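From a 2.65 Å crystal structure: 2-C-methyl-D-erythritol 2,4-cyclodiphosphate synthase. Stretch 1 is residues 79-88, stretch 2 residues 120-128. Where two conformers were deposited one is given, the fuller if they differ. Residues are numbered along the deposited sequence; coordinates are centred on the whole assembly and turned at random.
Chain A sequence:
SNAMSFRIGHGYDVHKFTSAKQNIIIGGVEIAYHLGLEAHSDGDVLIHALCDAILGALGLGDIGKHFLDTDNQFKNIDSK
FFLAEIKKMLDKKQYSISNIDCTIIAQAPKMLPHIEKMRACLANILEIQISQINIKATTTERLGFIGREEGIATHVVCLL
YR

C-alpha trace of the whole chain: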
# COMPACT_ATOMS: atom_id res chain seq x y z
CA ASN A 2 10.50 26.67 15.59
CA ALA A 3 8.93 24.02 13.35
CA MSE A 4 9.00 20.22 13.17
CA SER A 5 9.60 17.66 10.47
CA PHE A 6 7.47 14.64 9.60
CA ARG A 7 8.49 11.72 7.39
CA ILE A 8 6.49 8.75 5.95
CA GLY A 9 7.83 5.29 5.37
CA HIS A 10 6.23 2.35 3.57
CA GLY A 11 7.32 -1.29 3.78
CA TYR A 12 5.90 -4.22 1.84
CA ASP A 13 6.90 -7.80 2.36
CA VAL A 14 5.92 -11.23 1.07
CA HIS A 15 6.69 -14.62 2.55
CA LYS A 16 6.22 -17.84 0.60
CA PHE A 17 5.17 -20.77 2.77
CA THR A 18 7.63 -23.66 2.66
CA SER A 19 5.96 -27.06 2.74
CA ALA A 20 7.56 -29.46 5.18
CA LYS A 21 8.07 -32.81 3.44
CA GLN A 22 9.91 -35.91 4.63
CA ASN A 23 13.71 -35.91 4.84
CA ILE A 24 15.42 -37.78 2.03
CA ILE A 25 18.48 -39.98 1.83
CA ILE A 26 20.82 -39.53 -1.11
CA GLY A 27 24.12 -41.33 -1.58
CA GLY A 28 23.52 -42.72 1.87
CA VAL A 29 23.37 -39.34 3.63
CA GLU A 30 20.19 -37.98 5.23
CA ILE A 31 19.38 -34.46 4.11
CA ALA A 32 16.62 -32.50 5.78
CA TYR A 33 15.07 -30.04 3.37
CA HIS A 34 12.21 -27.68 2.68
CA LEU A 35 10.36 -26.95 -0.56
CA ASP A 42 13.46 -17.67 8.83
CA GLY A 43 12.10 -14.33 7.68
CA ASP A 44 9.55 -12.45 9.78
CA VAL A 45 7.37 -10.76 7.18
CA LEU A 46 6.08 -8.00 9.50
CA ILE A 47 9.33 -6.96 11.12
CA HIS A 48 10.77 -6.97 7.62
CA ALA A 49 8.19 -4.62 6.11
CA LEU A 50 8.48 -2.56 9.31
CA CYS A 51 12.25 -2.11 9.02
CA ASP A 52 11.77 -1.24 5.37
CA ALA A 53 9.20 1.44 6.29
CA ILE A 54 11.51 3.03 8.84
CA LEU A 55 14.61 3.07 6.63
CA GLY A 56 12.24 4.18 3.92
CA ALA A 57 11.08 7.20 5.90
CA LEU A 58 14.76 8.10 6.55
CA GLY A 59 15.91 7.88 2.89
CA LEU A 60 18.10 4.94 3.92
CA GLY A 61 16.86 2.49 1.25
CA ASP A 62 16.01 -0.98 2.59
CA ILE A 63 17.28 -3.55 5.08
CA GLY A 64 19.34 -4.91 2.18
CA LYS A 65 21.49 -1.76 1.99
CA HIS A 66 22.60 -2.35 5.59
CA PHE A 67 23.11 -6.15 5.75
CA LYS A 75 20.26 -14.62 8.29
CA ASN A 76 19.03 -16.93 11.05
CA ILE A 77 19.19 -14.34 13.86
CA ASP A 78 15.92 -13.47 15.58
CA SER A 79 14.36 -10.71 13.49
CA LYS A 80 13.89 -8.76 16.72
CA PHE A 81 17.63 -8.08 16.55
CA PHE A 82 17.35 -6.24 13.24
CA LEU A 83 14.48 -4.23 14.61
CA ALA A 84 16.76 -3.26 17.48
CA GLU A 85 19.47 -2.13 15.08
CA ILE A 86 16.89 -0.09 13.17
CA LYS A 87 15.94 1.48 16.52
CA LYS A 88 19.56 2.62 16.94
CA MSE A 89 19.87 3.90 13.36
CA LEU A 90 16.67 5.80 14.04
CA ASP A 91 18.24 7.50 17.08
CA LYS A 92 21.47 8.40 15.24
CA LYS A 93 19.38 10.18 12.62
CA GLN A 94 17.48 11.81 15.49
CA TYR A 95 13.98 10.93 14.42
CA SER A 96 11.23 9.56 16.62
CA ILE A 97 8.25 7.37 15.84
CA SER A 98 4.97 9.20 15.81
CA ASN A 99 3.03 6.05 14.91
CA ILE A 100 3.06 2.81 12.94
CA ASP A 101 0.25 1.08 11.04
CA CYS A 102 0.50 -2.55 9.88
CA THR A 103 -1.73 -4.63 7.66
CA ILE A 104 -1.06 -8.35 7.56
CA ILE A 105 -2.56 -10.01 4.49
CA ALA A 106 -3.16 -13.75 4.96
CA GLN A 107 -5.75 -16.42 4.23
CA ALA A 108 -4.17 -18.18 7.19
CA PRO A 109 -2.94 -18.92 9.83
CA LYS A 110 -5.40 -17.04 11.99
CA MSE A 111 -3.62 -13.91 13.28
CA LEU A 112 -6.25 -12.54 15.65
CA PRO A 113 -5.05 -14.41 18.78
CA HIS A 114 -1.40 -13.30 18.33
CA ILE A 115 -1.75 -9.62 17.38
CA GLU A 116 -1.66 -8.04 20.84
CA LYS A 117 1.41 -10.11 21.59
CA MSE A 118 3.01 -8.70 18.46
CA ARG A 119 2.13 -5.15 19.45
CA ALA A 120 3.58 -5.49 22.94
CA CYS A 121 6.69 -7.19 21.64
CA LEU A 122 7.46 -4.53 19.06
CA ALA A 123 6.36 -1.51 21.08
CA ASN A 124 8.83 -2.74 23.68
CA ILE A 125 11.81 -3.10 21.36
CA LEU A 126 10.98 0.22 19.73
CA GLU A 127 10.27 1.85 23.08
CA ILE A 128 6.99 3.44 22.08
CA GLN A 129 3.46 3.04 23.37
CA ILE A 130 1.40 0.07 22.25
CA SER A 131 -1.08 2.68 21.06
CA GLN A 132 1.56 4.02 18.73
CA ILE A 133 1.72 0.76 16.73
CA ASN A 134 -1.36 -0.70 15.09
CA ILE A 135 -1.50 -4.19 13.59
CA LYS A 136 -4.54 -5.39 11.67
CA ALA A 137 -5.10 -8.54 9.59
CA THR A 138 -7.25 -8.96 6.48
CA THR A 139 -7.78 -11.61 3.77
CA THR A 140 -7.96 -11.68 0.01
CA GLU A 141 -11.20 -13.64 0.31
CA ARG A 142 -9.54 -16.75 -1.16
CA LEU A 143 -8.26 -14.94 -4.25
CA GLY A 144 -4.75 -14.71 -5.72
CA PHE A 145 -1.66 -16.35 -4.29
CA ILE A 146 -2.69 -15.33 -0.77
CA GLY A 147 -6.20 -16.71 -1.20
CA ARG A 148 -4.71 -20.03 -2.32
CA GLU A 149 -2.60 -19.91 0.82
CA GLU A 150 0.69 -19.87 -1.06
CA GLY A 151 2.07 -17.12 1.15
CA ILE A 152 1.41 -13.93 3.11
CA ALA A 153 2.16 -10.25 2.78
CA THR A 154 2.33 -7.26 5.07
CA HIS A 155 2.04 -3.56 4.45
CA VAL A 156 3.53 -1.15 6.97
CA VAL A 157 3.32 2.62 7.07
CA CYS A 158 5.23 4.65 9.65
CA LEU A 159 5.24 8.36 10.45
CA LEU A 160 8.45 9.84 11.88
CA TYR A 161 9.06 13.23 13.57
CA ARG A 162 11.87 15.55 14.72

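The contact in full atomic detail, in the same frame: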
# COMPACT_ATOMS: atom_id res chain seq x y z
N SER A 79 14.61 -11.95 14.21
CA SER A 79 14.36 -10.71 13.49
C SER A 79 14.28 -9.51 14.44
O SER A 79 14.54 -8.37 14.05
CB SER A 79 13.11 -10.83 12.63
OG SER A 79 13.39 -10.53 11.27
N LYS A 80 13.92 -9.79 15.69
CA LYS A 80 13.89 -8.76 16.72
C LYS A 80 15.20 -7.99 16.80
O LYS A 80 15.20 -6.80 17.12
CB LYS A 80 13.57 -9.38 18.07
CG LYS A 80 12.18 -9.94 18.21
CD LYS A 80 11.94 -10.40 19.64
CE LYS A 80 10.82 -11.42 19.75
NZ LYS A 80 10.67 -11.97 21.13
N PHE A 81 16.30 -8.69 16.55
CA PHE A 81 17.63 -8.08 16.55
C PHE A 81 17.69 -6.94 15.55
O PHE A 81 18.07 -5.82 15.90
CB PHE A 81 18.68 -9.13 16.19
CG PHE A 81 20.01 -8.54 15.78
CD1 PHE A 81 21.00 -8.32 16.72
CD2 PHE A 81 20.26 -8.21 14.46
CE1 PHE A 81 22.22 -7.78 16.35
CE2 PHE A 81 21.47 -7.67 14.08
CZ PHE A 81 22.45 -7.46 15.02
N PHE A 82 17.32 -7.23 14.31
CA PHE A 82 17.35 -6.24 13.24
C PHE A 82 16.53 -5.02 13.61
O PHE A 82 16.96 -3.89 13.44
CB PHE A 82 16.84 -6.85 11.95
CG PHE A 82 17.66 -7.99 11.46
CD1 PHE A 82 18.74 -7.76 10.62
CD2 PHE A 82 17.39 -9.28 11.87
CE1 PHE A 82 19.52 -8.82 10.18
CE2 PHE A 82 18.17 -10.34 11.43
CZ PHE A 82 19.23 -10.11 10.59
N LEU A 83 15.35 -5.29 14.15
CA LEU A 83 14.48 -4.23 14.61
C LEU A 83 15.20 -3.37 15.65
O LEU A 83 15.03 -2.14 15.69
CB LEU A 83 13.21 -4.83 15.19
CG LEU A 83 12.14 -3.78 15.38
CD1 LEU A 83 11.96 -3.03 14.07
CD2 LEU A 83 10.85 -4.45 15.81
N ALA A 84 16.03 -4.00 16.47
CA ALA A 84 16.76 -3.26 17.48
C ALA A 84 17.88 -2.44 16.84
O ALA A 84 18.21 -1.35 17.31
CB ALA A 84 17.29 -4.19 18.55
N GLU A 85 18.47 -2.94 15.76
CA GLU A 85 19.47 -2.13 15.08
C GLU A 85 18.81 -0.95 14.38
O GLU A 85 19.35 0.15 14.38
CB GLU A 85 20.29 -2.97 14.10
CG GLU A 85 21.67 -3.34 14.64
CD GLU A 85 21.62 -3.89 16.06
OE1 GLU A 85 22.49 -3.51 16.87
OE2 GLU A 85 20.71 -4.69 16.37
N ILE A 86 17.65 -1.18 13.78
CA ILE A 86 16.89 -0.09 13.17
C ILE A 86 16.50 0.97 14.21
O ILE A 86 16.46 2.16 13.90
CB ILE A 86 15.67 -0.63 12.37
CG1 ILE A 86 16.09 -0.99 10.95
CG2 ILE A 86 14.56 0.40 12.29
CD1 ILE A 86 17.08 -2.13 10.90
N LYS A 87 16.23 0.54 15.43
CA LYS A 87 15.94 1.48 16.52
C LYS A 87 17.14 2.40 16.78
O LYS A 87 16.98 3.60 16.97
CB LYS A 87 15.53 0.72 17.78
CG LYS A 87 15.65 1.50 19.09
CD LYS A 87 14.72 2.69 19.11
CE LYS A 87 14.76 3.37 20.46
NZ LYS A 87 13.96 4.63 20.43
N LYS A 88 18.34 1.84 16.76
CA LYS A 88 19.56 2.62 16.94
C LYS A 88 19.79 3.56 15.76
O LYS A 88 20.08 4.74 15.95
CB LYS A 88 20.78 1.71 17.09
CG LYS A 88 20.89 0.94 18.40
CD LYS A 88 22.19 0.14 18.39
CE LYS A 88 22.15 -1.11 19.27
NZ LYS A 88 23.43 -1.88 19.20
N ALA A 120 2.86 -5.68 21.70
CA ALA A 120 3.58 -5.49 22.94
C ALA A 120 5.07 -5.73 22.70
O ALA A 120 5.93 -4.96 23.13
CB ALA A 120 3.06 -6.43 24.01
N CYS A 121 5.34 -6.81 22.00
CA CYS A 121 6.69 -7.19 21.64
C CYS A 121 7.41 -6.07 20.91
O CYS A 121 8.53 -5.72 21.27
CB CYS A 121 6.65 -8.45 20.76
SG CYS A 121 8.21 -8.89 20.00
N LEU A 122 6.79 -5.52 19.88
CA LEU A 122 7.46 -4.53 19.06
C LEU A 122 7.48 -3.15 19.71
O LEU A 122 8.47 -2.44 19.63
CB LEU A 122 6.83 -4.46 17.67
CG LEU A 122 6.49 -5.75 16.92
CD1 LEU A 122 5.65 -5.40 15.70
CD2 LEU A 122 7.71 -6.56 16.51
N ALA A 123 6.39 -2.78 20.36
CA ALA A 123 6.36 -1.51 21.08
C ALA A 123 7.51 -1.48 22.09
O ALA A 123 8.10 -0.43 22.34
CB ALA A 123 5.03 -1.32 21.80
N ASN A 124 7.79 -2.64 22.68
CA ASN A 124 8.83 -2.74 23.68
C ASN A 124 10.19 -2.48 23.06
O ASN A 124 10.94 -1.64 23.52
CB ASN A 124 8.80 -4.10 24.36
CG ASN A 124 9.76 -4.18 25.54
OD1 ASN A 124 9.48 -3.65 26.60
ND2 ASN A 124 10.88 -4.84 25.34
N ILE A 125 10.50 -3.22 22.00
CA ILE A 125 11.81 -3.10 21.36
C ILE A 125 12.01 -1.67 20.86
O ILE A 125 13.10 -1.12 20.93
CB ILE A 125 11.97 -4.04 20.16
CG1 ILE A 125 11.97 -5.49 20.62
CG2 ILE A 125 13.26 -3.72 19.41
CD1 ILE A 125 11.21 -6.41 19.70
N LEU A 126 10.93 -1.09 20.35
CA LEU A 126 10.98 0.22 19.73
C LEU A 126 10.82 1.32 20.77
O LEU A 126 11.03 2.50 20.48
CB LEU A 126 9.89 0.34 18.68
CG LEU A 126 10.09 -0.48 17.41
CD1 LEU A 126 8.88 -0.35 16.49
CD2 LEU A 126 11.36 -0.03 16.71
N GLU A 127 10.44 0.92 21.98
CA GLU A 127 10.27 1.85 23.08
C GLU A 127 9.29 2.95 22.72
O GLU A 127 9.60 4.13 22.82
CB GLU A 127 11.62 2.43 23.47
CG GLU A 127 12.62 1.36 23.86
CD GLU A 127 14.02 1.89 23.91
OE1 GLU A 127 14.25 2.91 24.60
OE2 GLU A 127 14.89 1.28 23.25
N ILE A 128 8.11 2.54 22.26
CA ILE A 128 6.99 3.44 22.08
C ILE A 128 5.80 2.83 22.80
O ILE A 128 5.87 1.72 23.32
CB ILE A 128 6.60 3.57 20.61
CG1 ILE A 128 6.11 2.20 20.10
CG2 ILE A 128 7.75 4.09 19.79
CD1 ILE A 128 6.66 1.81 18.75
O HOH W 1 11.83 4.55 18.90

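Two helices pack side by side, their N-to-C directions 38° apart and their axes 9.8 Å apart at closest approach, and no direct hydrogen bond joins them. Shape does the work. Leu83 is the bump from the first helix: its CA-to-CB bond points toward the second, and its branched end enters a hollow lined by Leu122, Ile125 and Leu126. CD2 of Leu83 meets CD2 of Leu122 at 3.8 Å, its CD1 lies 4.0 Å from CD2 of Leu126, and its CG sits 4.2 Å from CG2 of Ile125. Leucine suits this buried site because its fork can reach two neighbours at once.

Ile125 is the answering bump. Its CG2 rests against Ala84, 4.1 Å from CB, where a small methyl leaves room for a beta-branched side chain; its CD1 extends to the aliphatic stem of Lys80, 4.0 Å from CG.

The lysines border this core with their methylenes. Lys80 lays CE 3.6 Å from SG of Cys121. Lys87 passes the end of the second helix, where Glu127 turns out of helical geometry in a Schellman motif. There a water bridges the stretches, accepting from NZ of Lys87 (2.6 Å) and donating to O of Leu126 (2.7 Å). OE2 of Glu127 stays 4.5 Å from NZ of Lys87, too far for a salt bridge.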